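Local coordinates for protein S12 family peptidase (Streptomyces sp. 82F2, PDB 3WWX) that probably hydrolyses amide bonds with preference for D-configured substrates, as a serine-type amidohydrolase of the S12 peptidase family, at residues Ala17-Asp31 and Gly319-Gly332. Sequence-based numbering, arbitrary orientation.
Sequences AVADGVPGAVAQARD and GHSLAGNFNADWAG. With DIA (octane 1,8-diamine), chain B.
The ring of F326 packs against A17 and A25: A17 CB sits over one face, 3.5 Å from F326 CE1, in a CH-pi contact, while A25 CB approaches obliquely. With CG anti to its carbonyl carbon (chi1 -58°), F326 lays its ring against A17, in the last turn of helix 8-19; its CB meets both methyls of V22, the two side chains crossing nearly at right angles. V22 CG2 also rests against A331 O, at 3.4 Å.

Polar contacts sit at both ends of the strand pair. N327 folds over its own backbone, so that OD1 accepts G24 N at 2.8 Å, with the donor tilted out of the carbonyl plane. The anti lone pair of D20 OD2 takes G332 N in a nearly straight bond (172°). At the far end, the D31 carboxylate stacks on the H320 imidazole, planes 28° apart; a water donates to D31 OD2 and weakly accepts from H320 ND1, and H320 NE2 is hydrogen-bonded to E341 OE1.

Along the strands, V26, Q28 and R30 exchange paired backbone bonds with N325, A323 and S321. This antiparallel union of the N-terminal strand with the last strand, helices 8-19 and 334-343 against the face carrying A29, L322 and F326 and helix 244-255 against that of Q28 and R30, is typical of the serine beta-lactamase/DD-peptidase fold.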
loop_
_atom_site.group_PDB
_atom_site.type_symbol
_atom_site.label_atom_id
_atom_site.label_comp_id
_atom_site.label_asym_id
_atom_site.label_seq_id
_atom_site.Cartn_x
_atom_site.Cartn_y
_atom_site.Cartn_z
ATOM N N ALA A 17 -1.175 19.087 9.686
ATOM C CA ALA A 17 -2.216 18.168 9.250
ATOM C C ALA A 17 -3.459 18.300 10.124
ATOM O O ALA A 17 -4.581 18.331 9.624
ATOM C CB ALA A 17 -1.673 16.741 9.304
ATOM N N VAL A 18 -3.237 18.373 11.425
ATOM C CA VAL A 18 -4.333 18.527 12.374
ATOM C C VAL A 18 -5.029 19.875 12.153
ATOM O O VAL A 18 -6.255 19.946 12.141
ATOM C CB VAL A 18 -3.846 18.357 13.822
ATOM C CG1 VAL A 18 -4.911 18.764 14.830
ATOM C CG2 VAL A 18 -3.465 16.915 14.082
ATOM N N ALA A 19 -4.257 20.935 11.935
ATOM C CA ALA A 19 -4.873 22.227 11.591
ATOM C C ALA A 19 -5.723 22.174 10.313
ATOM O O ALA A 19 -6.679 22.950 10.163
ATOM C CB ALA A 19 -3.805 23.295 11.457
ATOM N N ASP A 20 -5.379 21.273 9.392
ATOM C CA ASP A 20 -6.076 21.111 8.117
ATOM C C ASP A 20 -7.348 20.270 8.259
ATOM O O ASP A 20 -8.107 20.129 7.304
ATOM C CB ASP A 20 -5.146 20.436 7.092
ATOM C CG ASP A 20 -5.651 20.550 5.670
ATOM O OD1 ASP A 20 -6.030 21.675 5.262
ATOM O OD2 ASP A 20 -5.665 19.523 4.946
ATOM N N GLY A 21 -7.546 19.688 9.442
ATOM C CA GLY A 21 -8.744 18.910 9.723
ATOM C C GLY A 21 -8.527 17.466 10.142
ATOM O O GLY A 21 -9.498 16.788 10.461
ATOM N N VAL A 22 -7.289 16.982 10.148
ATOM C CA VAL A 22 -7.046 15.629 10.649
ATOM C C VAL A 22 -7.298 15.562 12.158
ATOM O O VAL A 22 -6.663 16.287 12.928
ATOM C CB VAL A 22 -5.597 15.164 10.351
ATOM C CG1 VAL A 22 -5.301 13.807 11.001
ATOM C CG2 VAL A 22 -5.374 15.080 8.859
ATOM N N PRO A 23 -8.197 14.668 12.614
ATOM C CA PRO A 23 -8.402 14.612 14.070
ATOM C C PRO A 23 -7.175 14.185 14.873
ATOM O O PRO A 23 -6.928 14.715 15.954
ATOM C CB PRO A 23 -9.560 13.608 14.215
ATOM C CG PRO A 23 -10.350 13.802 12.951
ATOM C CD PRO A 23 -9.267 13.962 11.893
ATOM N N GLY A 24 -6.405 13.229 14.359
ATOM C CA GLY A 24 -5.220 12.768 15.036
ATOM C C GLY A 24 -4.177 12.270 14.047
ATOM O O GLY A 24 -4.481 11.446 13.174
ATOM N N ALA A 25 -2.955 12.777 14.188
ATOM C CA ALA A 25 -1.837 12.444 13.318
ATOM C C ALA A 25 -0.731 11.811 14.139
ATOM O O ALA A 25 -0.446 12.231 15.257
ATOM C CB ALA A 25 -1.324 13.703 12.633
ATOM N N VAL A 26 -0.101 10.781 13.589
ATOM C CA VAL A 26 1.035 10.130 14.238
ATOM C C VAL A 26 2.127 9.853 13.219
ATOM O O VAL A 26 1.842 9.552 12.054
ATOM C CB VAL A 26 0.617 8.796 14.926
ATOM C CG1 VAL A 26 -0.097 7.861 13.946
ATOM C CG2 VAL A 26 1.799 8.095 15.573
ATOM N N ALA A 27 3.382 9.955 13.654
ATOM C CA ALA A 27 4.515 9.511 12.846
ATOM C C ALA A 27 5.620 9.045 13.756
ATOM O O ALA A 27 5.693 9.431 14.932
ATOM C CB ALA A 27 5.019 10.617 11.921
ATOM N N GLN A 28 6.436 8.146 13.223
ATOM C CA GLN A 28 7.694 7.786 13.841
ATOM C C GLN A 28 8.769 7.860 12.787
ATOM O O GLN A 28 8.499 7.681 11.601
ATOM C CB GLN A 28 7.653 6.388 14.434
ATOM C CG GLN A 28 6.723 6.234 15.626
ATOM C CD GLN A 28 6.702 4.812 16.159
ATOM O OE1 GLN A 28 7.667 4.058 15.983
ATOM N NE2 GLN A 28 5.608 4.424 16.809
ATOM N N ALA A 29 10.003 8.101 13.227
ATOM C CA ALA A 29 11.117 8.225 12.301
ATOM C C ALA A 29 12.382 7.751 12.975
ATOM O O ALA A 29 12.471 7.706 14.197
ATOM C CB ALA A 29 11.277 9.665 11.842
ATOM N N ARG A 30 13.355 7.386 12.168
ATOM C CA ARG A 30 14.647 6.953 12.688
ATOM C C ARG A 30 15.688 7.343 11.664
ATOM O O ARG A 30 15.786 6.755 10.585
ATOM C CB ARG A 30 14.640 5.444 12.976
ATOM C CG ARG A 30 15.898 4.916 13.613
ATOM C CD ARG A 30 15.647 3.473 14.046
ATOM N NE ARG A 30 16.791 2.895 14.721
ATOM C CZ ARG A 30 17.374 1.750 14.382
ATOM N NH1 ARG A 30 16.920 1.026 13.368
ATOM N NH2 ARG A 30 18.420 1.328 15.078
ATOM N N ASP A 31 16.458 8.370 12.019
ATOM C CA ASP A 31 17.468 8.941 11.136
ATOM C C ASP A 31 18.830 8.392 11.573
ATOM O O ASP A 31 19.433 8.863 12.529
ATOM C CB ASP A 31 17.373 10.465 11.191
ATOM C CG ASP A 31 18.230 11.147 10.148
ATOM O OD1 ASP A 31 19.346 10.645 9.900
ATOM O OD2 ASP A 31 17.802 12.180 9.563
ATOM N N GLY A 319 18.745 3.543 5.762
ATOM C CA GLY A 319 19.297 4.115 6.972
ATOM C C GLY A 319 18.428 5.132 7.683
ATOM O O GLY A 319 18.556 5.329 8.887
ATOM N N HIS A 320 17.558 5.790 6.924
ATOM C CA HIS A 320 16.706 6.848 7.444
ATOM C C HIS A 320 15.274 6.497 7.044
ATOM O O HIS A 320 14.970 6.429 5.860
ATOM C CB HIS A 320 17.107 8.201 6.857
ATOM C CG HIS A 320 16.296 9.354 7.363
ATOM N ND1 HIS A 320 16.456 10.640 6.888
ATOM C CD2 HIS A 320 15.327 9.417 8.307
ATOM C CE1 HIS A 320 15.608 11.439 7.506
ATOM N NE2 HIS A 320 14.912 10.727 8.371
ATOM N N SER A 321 14.432 6.264 8.044
ATOM C CA SER A 321 13.043 5.851 7.816
ATOM C C SER A 321 12.020 6.771 8.480
ATOM O O SER A 321 12.319 7.495 9.438
ATOM C CB SER A 321 12.850 4.428 8.329
ATOM O OG SER A 321 13.197 4.326 9.688
ATOM N N LEU A 322 10.792 6.670 7.966
ATOM C CA LEU A 322 9.648 7.429 8.448
ATOM C C LEU A 322 8.392 6.623 8.160
ATOM O O LEU A 322 8.274 6.030 7.094
ATOM C CB LEU A 322 9.576 8.752 7.703
ATOM C CG LEU A 322 8.302 9.612 7.861
ATOM C CD1 LEU A 322 8.171 10.195 9.252
ATOM C CD2 LEU A 322 8.266 10.732 6.793
ATOM N N ALA A 323 7.440 6.628 9.081
ATOM C CA ALA A 323 6.107 6.074 8.784
ATOM C C ALA A 323 5.102 6.820 9.615
ATOM O O ALA A 323 5.422 7.325 10.683
ATOM C CB ALA A 323 6.047 4.578 9.080
ATOM N N GLY A 324 3.873 6.906 9.133
ATOM C CA GLY A 324 2.853 7.603 9.898
ATOM C C GLY A 324 1.475 7.491 9.301
ATOM O O GLY A 324 1.274 6.860 8.267
ATOM N N ASN A 325 0.530 8.173 9.943
ATOM C CA ASN A 325 -0.882 8.022 9.607
ATOM C C ASN A 325 -1.696 9.244 9.989
ATOM O O ASN A 325 -1.487 9.827 11.071
ATOM C CB ASN A 325 -1.455 6.782 10.312
ATOM C CG ASN A 325 -2.904 6.505 9.926
ATOM O OD1 ASN A 325 -3.842 6.797 10.676
ATOM N ND2 ASN A 325 -3.104 5.946 8.741
ATOM N N PHE A 326 -2.639 9.587 9.119
ATOM C CA PHE A 326 -3.709 10.526 9.428
ATOM C C PHE A 326 -5.006 9.739 9.496
ATOM O O PHE A 326 -5.278 8.917 8.617
ATOM C CB PHE A 326 -3.868 11.561 8.308
ATOM C CG PHE A 326 -2.625 12.369 8.003
ATOM C CD1 PHE A 326 -1.702 12.676 8.984
ATOM C CD2 PHE A 326 -2.430 12.852 6.731
ATOM C CE1 PHE A 326 -0.582 13.437 8.688
ATOM C CE2 PHE A 326 -1.307 13.628 6.420
ATOM C CZ PHE A 326 -0.394 13.916 7.410
ATOM N N ASN A 327 -5.858 10.034 10.487
ATOM C CA ASN A 327 -7.140 9.325 10.641
ATOM C C ASN A 327 -8.323 10.099 10.047
ATOM O O ASN A 327 -9.476 9.927 10.468
ATOM C CB ASN A 327 -7.396 8.941 12.093
ATOM C CG ASN A 327 -7.597 10.132 12.988
ATOM O OD1 ASN A 327 -7.394 11.277 12.578
ATOM N ND2 ASN A 327 -8.028 9.866 14.218
ATOM N N ALA A 328 -8.036 10.943 9.065
ATOM C CA ALA A 328 -9.073 11.491 8.189
ATOM C C ALA A 328 -8.590 11.245 6.788
ATOM O O ALA A 328 -7.395 11.391 6.497
ATOM C CB ALA A 328 -9.268 12.964 8.423
ATOM N N ASP A 329 -9.496 10.898 5.897
ATOM C CA ASP A 329 -9.089 10.629 4.525
ATOM C C ASP A 329 -9.371 11.795 3.585
ATOM O O ASP A 329 -9.178 11.662 2.375
ATOM C CB ASP A 329 -9.702 9.330 4.012
ATOM C CG ASP A 329 -11.210 9.304 4.110
ATOM O OD1 ASP A 329 -11.847 10.375 4.207
ATOM O OD2 ASP A 329 -11.767 8.189 4.084
ATOM N N TRP A 330 -9.785 12.936 4.137
ATOM C CA TRP A 330 -10.146 14.120 3.350
ATOM C C TRP A 330 -9.232 15.309 3.617
ATOM O O TRP A 330 -9.401 16.372 3.000
ATOM C CB TRP A 330 -11.587 14.547 3.646
ATOM C CG TRP A 330 -11.768 15.162 5.014
ATOM C CD1 TRP A 330 -11.569 16.475 5.361
ATOM C CD2 TRP A 330 -12.158 14.497 6.220
ATOM N NE1 TRP A 330 -11.803 16.660 6.695
ATOM C CE2 TRP A 330 -12.174 15.460 7.248
ATOM C CE3 TRP A 330 -12.498 13.178 6.531
ATOM C CZ2 TRP A 330 -12.502 15.148 8.545
ATOM C CZ3 TRP A 330 -12.831 12.876 7.817
ATOM C CH2 TRP A 330 -12.839 13.847 8.813
ATOM N N ALA A 331 -8.278 15.143 4.524
ATOM C CA ALA A 331 -7.442 16.251 4.954
ATOM C C ALA A 331 -6.059 15.767 5.326
ATOM O O ALA A 331 -5.855 14.577 5.569
ATOM C CB ALA A 331 -8.067 16.947 6.127
ATOM N N GLY A 332 -5.122 16.713 5.379
ATOM C CA GLY A 332 -3.745 16.428 5.730
ATOM C C GLY A 332 -2.908 16.161 4.500
ATOM O O GLY A 332 -3.278 15.383 3.632
HETATM N N1 DIA B . -14.775 7.590 0.314
HETATM C C1 DIA B . -14.637 6.398 1.085
HETATM C C2 DIA B . -13.277 6.108 1.684
HETATM C C3 DIA B . -12.117 6.567 0.863
HETATM C C4 DIA B . -11.172 5.506 0.341
HETATM C C5 DIA B . -9.754 5.718 0.803
HETATM C C6 DIA B . -9.228 7.114 0.578
HETATM C C7 DIA B . -7.885 7.301 1.209
HETATM C C8 DIA B . -7.331 8.624 0.754
HETATM N N8 DIA B . -6.340 9.036 1.685
HETATM O O HOH W 1 18.657 12.225 6.854
#